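Local coordinates for protein glutamine synthetase (Helicobacter pylori, PDB 5ZLI) that belongs to the class I (GSI-beta) glutamine synthetases, dodecameric enzymes whose chains join a beta-grasp domain to a larger catalytic domain, at residues N7-F18 with P79-D87. Sequence-based numbering, arbitrary orientation.
Sequences NSESKIKEFFEF and PDLVRYFID
Phe15, Phe18 and Tyr84 form an aromatic cluster that illustrates how a helix can be seated on a sheet by rings set at different angles. Phe15 drives its edge at one face of the tyrosine ring, a T-shaped pair whose planes stand at 85°. The touching atom is Phe15 CD2, which comes to 3.7 Å from Tyr84 CE2. One turn further along helix 9-20, Phe18 runs past Tyr84 in the opposite direction, and their planes meet at an intermediate 56°. Here Tyr84 CE1 lies over a face of the Phe18 ring, displaced toward its rim, 3.4 Å from Phe18 CD2. In both phenylalanines CG is anti to the backbone N, which carries both rings out to meet Tyr84. Ile86 adds its CG1 beside Phe18.

Leu81 continues the apolar contact toward the start of the helix. Its CD2 covers a face of Phe15, crossing that side chain at about a right angle, while CD1 reaches Ile12 CG1 at 3.8 Å. Just before the helix, Asn7 OD1 accepts a weak, strongly bent bond from Leu81 N (3.3 Å, 123°). Lys11, its chain bent at chi3, makes a long salt bridge from NZ to Asp80 OD1 (4.0 Å); the other carboxylate oxygen of Asp80 is held by Arg115 and Lys119.

Phe18 and Leu81 also touch Val95 and Val97 of strand 94-103. The N-terminal helix thus packs through its aromatic side against the corner between strands 74-81 and 84-87, a helix packed on the sheet to which these strands of the glutamine synthetase beta-grasp domain belong.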
ATOM      1  N   ASN B   7     -18.945 -63.603   2.177  1.00 53.11           N
ATOM      2  CA  ASN B   7     -18.252 -63.196   3.392  1.00 50.13           C
ATOM      3  C   ASN B   7     -18.706 -64.016   4.623  1.00 57.72           C
ATOM      4  O   ASN B   7     -19.706 -63.674   5.259  1.00 59.27           O
ATOM      5  CB  ASN B   7     -18.480 -61.701   3.629  1.00 54.32           C
ATOM      6  CG  ASN B   7     -17.262 -61.005   4.219  1.00 53.58           C
ATOM      7  OD1 ASN B   7     -17.107 -59.791   4.087  1.00 51.83           O
ATOM      8  ND2 ASN B   7     -16.385 -61.775   4.866  1.00 55.33           N
ATOM      9  N   SER B   8     -17.957 -65.075   4.963  1.00 57.15           N
ATOM     10  CA  SER B   8     -18.428 -66.062   5.930  1.00 52.55           C
ATOM     11  C   SER B   8     -18.684 -65.420   7.290  1.00 60.91           C
ATOM     12  O   SER B   8     -17.902 -64.602   7.779  1.00 60.39           O
ATOM     13  CB  SER B   8     -17.430 -67.228   6.055  1.00 53.60           C
ATOM     14  OG  SER B   8     -16.441 -67.047   7.058  1.00 50.36           O
ATOM     15  N   GLU B   9     -19.799 -65.799   7.897  1.00 61.79           N
ATOM     16  CA  GLU B   9     -20.242 -65.201   9.139  1.00 53.76           C
ATOM     17  C   GLU B   9     -19.388 -65.598  10.323  1.00 56.94           C
ATOM     18  O   GLU B   9     -19.668 -65.167  11.446  1.00 57.79           O
ATOM     19  CB  GLU B   9     -21.693 -65.591   9.365  1.00 56.59           C
ATOM     20  CG  GLU B   9     -22.513 -65.505   8.088  1.00 58.69           C
ATOM     21  CD  GLU B   9     -23.750 -64.647   8.268  1.00 71.08           C
ATOM     22  OE1 GLU B   9     -24.106 -63.908   7.333  1.00 65.50           O
ATOM     23  OE2 GLU B   9     -24.362 -64.697   9.359  1.00 76.27           O
ATOM     24  N   SER B  10     -18.386 -66.447  10.119  1.00 63.69           N
ATOM     25  CA  SER B  10     -17.314 -66.546  11.099  1.00 60.19           C
ATOM     26  C   SER B  10     -16.557 -65.225  11.156  1.00 57.34           C
ATOM     27  O   SER B  10     -16.179 -64.747  12.232  1.00 54.05           O
ATOM     28  CB  SER B  10     -16.376 -67.708  10.734  1.00 58.12           C
ATOM     29  OG  SER B  10     -17.080 -68.892  10.360  1.00 52.60           O
ATOM     30  N   LYS B  11     -16.388 -64.595   9.997  1.00 59.69           N
ATOM     31  CA  LYS B  11     -15.621 -63.368   9.859  1.00 54.50           C
ATOM     32  C   LYS B  11     -16.456 -62.109  10.077  1.00 49.75           C
ATOM     33  O   LYS B  11     -15.908 -61.072  10.454  1.00 52.02           O
ATOM     34  CB  LYS B  11     -14.960 -63.349   8.471  1.00 55.94           C
ATOM     35  CG  LYS B  11     -14.008 -64.559   8.191  1.00 54.42           C
ATOM     36  CD  LYS B  11     -13.067 -64.288   7.009  1.00 44.97           C
ATOM     37  CE  LYS B  11     -13.864 -63.960   5.729  1.00 60.22           C
ATOM     38  NZ  LYS B  11     -13.201 -63.082   4.704  1.00 44.34           N
ATOM     39  N   ILE B  12     -17.768 -62.182   9.873  1.00 57.87           N
ATOM     40  CA  ILE B  12     -18.634 -61.039  10.134  1.00 54.12           C
ATOM     41  C   ILE B  12     -18.795 -60.834  11.631  1.00 52.31           C
ATOM     42  O   ILE B  12     -18.787 -59.699  12.124  1.00 58.23           O
ATOM     43  CB  ILE B  12     -19.994 -61.250   9.438  1.00 58.24           C
ATOM     44  CG1 ILE B  12     -19.828 -61.126   7.915  1.00 57.33           C
ATOM     45  CG2 ILE B  12     -21.054 -60.277   9.999  1.00 53.43           C
ATOM     46  CD1 ILE B  12     -21.101 -61.371   7.097  1.00 56.55           C
ATOM     47  N   LYS B  13     -18.943 -61.925  12.375  1.00 45.38           N
ATOM     48  CA  LYS B  13     -19.053 -61.821  13.825  1.00 56.60           C
ATOM     49  C   LYS B  13     -17.849 -61.094  14.413  1.00 53.80           C
ATOM     50  O   LYS B  13     -17.986 -60.049  15.064  1.00 50.10           O
ATOM     51  CB  LYS B  13     -19.203 -63.215  14.448  1.00 57.64           C
ATOM     52  CG  LYS B  13     -19.262 -63.201  15.972  1.00 59.49           C
ATOM     53  CD  LYS B  13     -20.121 -64.318  16.540  1.00 63.31           C
ATOM     54  CE  LYS B  13     -20.344 -64.115  18.040  1.00 63.93           C
ATOM     55  NZ  LYS B  13     -19.188 -64.577  18.850  1.00 67.59           N
ATOM     56  N   GLU B  14     -16.653 -61.633  14.178  1.00 52.31           N
ATOM     57  CA  GLU B  14     -15.475 -61.101  14.839  1.00 55.20           C
ATOM     58  C   GLU B  14     -15.216 -59.681  14.404  1.00 57.90           C
ATOM     59  O   GLU B  14     -14.632 -58.889  15.153  1.00 59.53           O
ATOM     60  CB  GLU B  14     -14.270 -61.971  14.536  1.00 62.23           C
ATOM     61  CG  GLU B  14     -13.941 -62.062  13.066  1.00 58.20           C
ATOM     62  CD  GLU B  14     -12.658 -62.818  12.849  1.00 64.23           C
ATOM     63  OE1 GLU B  14     -11.652 -62.167  12.518  1.00 69.15           O
ATOM     64  OE2 GLU B  14     -12.643 -64.055  13.052  1.00 65.52           O
ATOM     65  N   PHE B  15     -15.651 -59.346  13.194  1.00 55.95           N
ATOM     66  CA  PHE B  15     -15.557 -57.971  12.740  1.00 51.61           C
ATOM     67  C   PHE B  15     -16.422 -57.066  13.602  1.00 52.70           C
ATOM     68  O   PHE B  15     -15.994 -55.975  13.976  1.00 56.94           O
ATOM     69  CB  PHE B  15     -15.956 -57.898  11.272  1.00 53.86           C
ATOM     70  CG  PHE B  15     -16.311 -56.533  10.814  1.00 52.46           C
ATOM     71  CD1 PHE B  15     -17.586 -56.030  11.002  1.00 53.24           C
ATOM     72  CD2 PHE B  15     -15.361 -55.753  10.184  1.00 46.93           C
ATOM     73  CE1 PHE B  15     -17.900 -54.780  10.586  1.00 49.28           C
ATOM     74  CE2 PHE B  15     -15.659 -54.505   9.753  1.00 43.00           C
ATOM     75  CZ  PHE B  15     -16.934 -54.012   9.949  1.00 56.26           C
ATOM     76  N   PHE B  16     -17.652 -57.497  13.914  1.00 55.93           N
ATOM     77  CA  PHE B  16     -18.522 -56.725  14.800  1.00 53.81           C
ATOM     78  C   PHE B  16     -17.924 -56.523  16.179  1.00 57.18           C
ATOM     79  O   PHE B  16     -18.176 -55.496  16.826  1.00 54.39           O
ATOM     80  CB  PHE B  16     -19.866 -57.407  14.967  1.00 52.88           C
ATOM     81  CG  PHE B  16     -20.931 -56.815  14.155  1.00 51.36           C
ATOM     82  CD1 PHE B  16     -21.047 -57.125  12.820  1.00 56.98           C
ATOM     83  CD2 PHE B  16     -21.805 -55.913  14.719  1.00 50.63           C
ATOM     84  CE1 PHE B  16     -22.048 -56.559  12.057  1.00 63.57           C
ATOM     85  CE2 PHE B  16     -22.801 -55.342  13.973  1.00 55.54           C
ATOM     86  CZ  PHE B  16     -22.924 -55.662  12.635  1.00 61.97           C
ATOM     87  N   GLU B  17     -17.187 -57.512  16.673  1.00 59.28           N
ATOM     88  CA  GLU B  17     -16.593 -57.379  17.998  1.00 64.63           C
ATOM     89  C   GLU B  17     -15.383 -56.452  17.966  1.00 68.29           C
ATOM     90  O   GLU B  17     -15.153 -55.685  18.908  1.00 69.90           O
ATOM     91  CB  GLU B  17     -16.217 -58.762  18.527  1.00 70.51           C
ATOM     92  CG  GLU B  17     -15.343 -58.758  19.786  1.00 78.94           C
ATOM     93  CD  GLU B  17     -13.838 -58.790  19.497  1.00 86.99           C
ATOM     94  OE1 GLU B  17     -13.052 -58.813  20.470  1.00 83.41           O
ATOM     95  OE2 GLU B  17     -13.437 -58.787  18.308  1.00 86.34           O
ATOM     96  N   PHE B  18     -14.600 -56.522  16.889  1.00 61.57           N
ATOM     97  CA  PHE B  18     -13.527 -55.563  16.653  1.00 57.73           C
ATOM     98  C   PHE B  18     -14.039 -54.130  16.780  1.00 59.93           C
ATOM     99  O   PHE B  18     -13.366 -53.264  17.352  1.00 63.26           O
ATOM    100  CB  PHE B  18     -12.946 -55.856  15.265  1.00 59.85           C
ATOM    101  CG  PHE B  18     -11.898 -54.888  14.768  1.00 57.24           C
ATOM    102  CD1 PHE B  18     -10.573 -55.009  15.147  1.00 56.95           C
ATOM    103  CD2 PHE B  18     -12.223 -53.922  13.840  1.00 56.58           C
ATOM    104  CE1 PHE B  18      -9.607 -54.141  14.647  1.00 51.76           C
ATOM    105  CE2 PHE B  18     -11.261 -53.057  13.341  1.00 47.52           C
ATOM    106  CZ  PHE B  18      -9.955 -53.168  13.748  1.00 44.51           C
ATOM    107  N   PRO B  79     -18.777 -55.869   0.884  1.00 46.62           N
ATOM    108  CA  PRO B  79     -17.604 -55.699   1.740  1.00 44.27           C
ATOM    109  C   PRO B  79     -16.797 -56.986   1.811  1.00 39.97           C
ATOM    110  O   PRO B  79     -17.353 -58.084   1.852  1.00 35.89           O
ATOM    111  CB  PRO B  79     -18.209 -55.331   3.099  1.00 43.46           C
ATOM    112  CG  PRO B  79     -19.633 -54.902   2.801  1.00 41.50           C
ATOM    113  CD  PRO B  79     -20.040 -55.733   1.635  1.00 43.18           C
ATOM    114  N   ASP B  80     -15.472 -56.845   1.751  1.00 46.64           N
ATOM    115  CA  ASP B  80     -14.545 -57.940   2.035  1.00 50.18           C
ATOM    116  C   ASP B  80     -13.912 -57.659   3.399  1.00 49.28           C
ATOM    117  O   ASP B  80     -13.284 -56.612   3.601  1.00 45.22           O
ATOM    118  CB  ASP B  80     -13.497 -58.102   0.928  1.00 39.51           C
ATOM    119  CG  ASP B  80     -12.713 -59.417   1.041  1.00 44.70           C
ATOM    120  OD1 ASP B  80     -12.940 -60.179   2.009  1.00 52.61           O
ATOM    121  OD2 ASP B  80     -11.903 -59.722   0.138  1.00 44.14           O
ATOM    122  N   LEU B  81     -14.091 -58.578   4.340  1.00 45.57           N
ATOM    123  CA  LEU B  81     -13.640 -58.301   5.695  1.00 41.54           C
ATOM    124  C   LEU B  81     -12.225 -58.827   5.899  1.00 42.66           C
ATOM    125  O   LEU B  81     -11.942 -59.622   6.789  1.00 48.30           O
ATOM    126  CB  LEU B  81     -14.616 -58.875   6.707  1.00 37.06           C
ATOM    127  CG  LEU B  81     -15.919 -58.086   6.597  1.00 44.55           C
ATOM    128  CD1 LEU B  81     -17.045 -58.649   7.467  1.00 48.47           C
ATOM    129  CD2 LEU B  81     -15.644 -56.636   6.906  1.00 48.38           C
ATOM    130  N   VAL B  82     -11.326 -58.326   5.048  1.00 44.67           N
ATOM    131  CA  VAL B  82      -9.897 -58.559   5.192  1.00 44.39           C
ATOM    132  C   VAL B  82      -9.201 -57.214   5.085  1.00 42.96           C
ATOM    133  O   VAL B  82      -9.636 -56.322   4.347  1.00 39.87           O
ATOM    134  CB  VAL B  82      -9.324 -59.544   4.148  1.00 40.96           C
ATOM    135  CG1 VAL B  82      -9.901 -60.941   4.360  1.00 41.24           C
ATOM    136  CG2 VAL B  82      -9.580 -59.032   2.735  1.00 45.41           C
ATOM    137  N   ARG B  83      -8.108 -57.080   5.837  1.00 43.18           N
ATOM    138  CA  ARG B  83      -7.243 -55.905   5.835  1.00 39.07           C
ATOM    139  C   ARG B  83      -7.998 -54.623   6.171  1.00 39.95           C
ATOM    140  O   ARG B  83      -7.543 -53.520   5.827  1.00 36.42           O
ATOM    141  CB  ARG B  83      -6.500 -55.769   4.504  1.00 32.77           C
ATOM    142  CG  ARG B  83      -5.503 -56.898   4.324  1.00 39.53           C
ATOM    143  CD  ARG B  83      -4.766 -56.794   3.021  1.00 42.02           C
ATOM    144  NE  ARG B  83      -5.685 -57.004   1.913  1.00 35.82           N
ATOM    145  CZ  ARG B  83      -6.148 -58.188   1.546  1.00 37.91           C
ATOM    146  NH1 ARG B  83      -5.796 -59.297   2.203  1.00 33.20           N
ATOM    147  NH2 ARG B  83      -6.981 -58.255   0.521  1.00 35.95           N
ATOM    148  N   TYR B  84      -9.144 -54.738   6.841  1.00 31.75           N
ATOM    149  CA  TYR B  84      -9.794 -53.545   7.353  1.00 35.83           C
ATOM    150  C   TYR B  84      -8.887 -52.878   8.389  1.00 36.19           C
ATOM    151  O   TYR B  84      -7.872 -53.434   8.816  1.00 40.70           O
ATOM    152  CB  TYR B  84     -11.189 -53.859   7.920  1.00 31.03           C
ATOM    153  CG  TYR B  84     -11.297 -54.952   8.961  1.00 31.13           C
ATOM    154  CD1 TYR B  84     -10.897 -54.735  10.265  1.00 33.73           C
ATOM    155  CD2 TYR B  84     -11.872 -56.179   8.652  1.00 40.03           C
ATOM    156  CE1 TYR B  84     -11.017 -55.715  11.230  1.00 46.32           C
ATOM    157  CE2 TYR B  84     -11.999 -57.188   9.620  1.00 41.18           C
ATOM    158  CZ  TYR B  84     -11.567 -56.937  10.911  1.00 46.47           C
ATOM    159  OH  TYR B  84     -11.672 -57.876  11.901  1.00 41.64           O
ATOM    160  N   PHE B  85      -9.190 -51.628   8.707  1.00 32.32           N
ATOM    161  CA  PHE B  85      -8.331 -50.924   9.633  1.00 28.34           C
ATOM    162  C   PHE B  85      -9.057 -49.714  10.164  1.00 36.43           C
ATOM    163  O   PHE B  85      -9.906 -49.141   9.482  1.00 41.21           O
ATOM    164  CB  PHE B  85      -7.047 -50.504   8.945  1.00 26.80           C
ATOM    165  CG  PHE B  85      -7.258 -49.587   7.793  1.00 33.99           C
ATOM    166  CD1 PHE B  85      -7.702 -50.074   6.562  1.00 39.08           C
ATOM    167  CD2 PHE B  85      -6.951 -48.235   7.903  1.00 36.81           C
ATOM    168  CE1 PHE B  85      -7.883 -49.210   5.452  1.00 31.38           C
ATOM    169  CE2 PHE B  85      -7.103 -47.379   6.816  1.00 28.38           C
ATOM    170  CZ  PHE B  85      -7.581 -47.872   5.588  1.00 31.17           C
ATOM    171  N   ILE B  86      -8.707 -49.315  11.383  1.00 39.85           N
ATOM    172  CA  ILE B  86      -9.237 -48.064  11.909  1.00 39.63           C
ATOM    173  C   ILE B  86      -8.539 -46.886  11.243  1.00 40.24           C
ATOM    174  O   ILE B  86      -7.306 -46.777  11.276  1.00 39.27           O
ATOM    175  CB  ILE B  86      -9.073 -48.007  13.432  1.00 33.46           C
ATOM    176  CG1 ILE B  86     -10.018 -49.011  14.095  1.00 50.43           C
ATOM    177  CG2 ILE B  86      -9.250 -46.607  13.913  1.00 34.69           C
ATOM    178  CD1 ILE B  86      -9.977 -49.017  15.637  1.00 52.21           C
ATOM    179  N   ASP B  87      -9.324 -45.980  10.674  1.00 38.28           N
ATOM    180  CA  ASP B  87      -8.759 -44.791  10.051  1.00 34.90           C
ATOM    181  C   ASP B  87      -8.217 -43.846  11.117  1.00 42.99           C
ATOM    182  O   ASP B  87      -8.998 -43.351  11.952  1.00 46.60           O
ATOM    183  CB  ASP B  87      -9.834 -44.137   9.192  1.00 42.97           C
ATOM    184  CG  ASP B  87      -9.282 -43.096   8.248  1.00 45.65           C
ATOM    185  OD1 ASP B  87      -8.078 -42.814   8.318  1.00 45.41           O
ATOM    186  OD2 ASP B  87     -10.040 -42.628   7.366  1.00 53.52           O
TER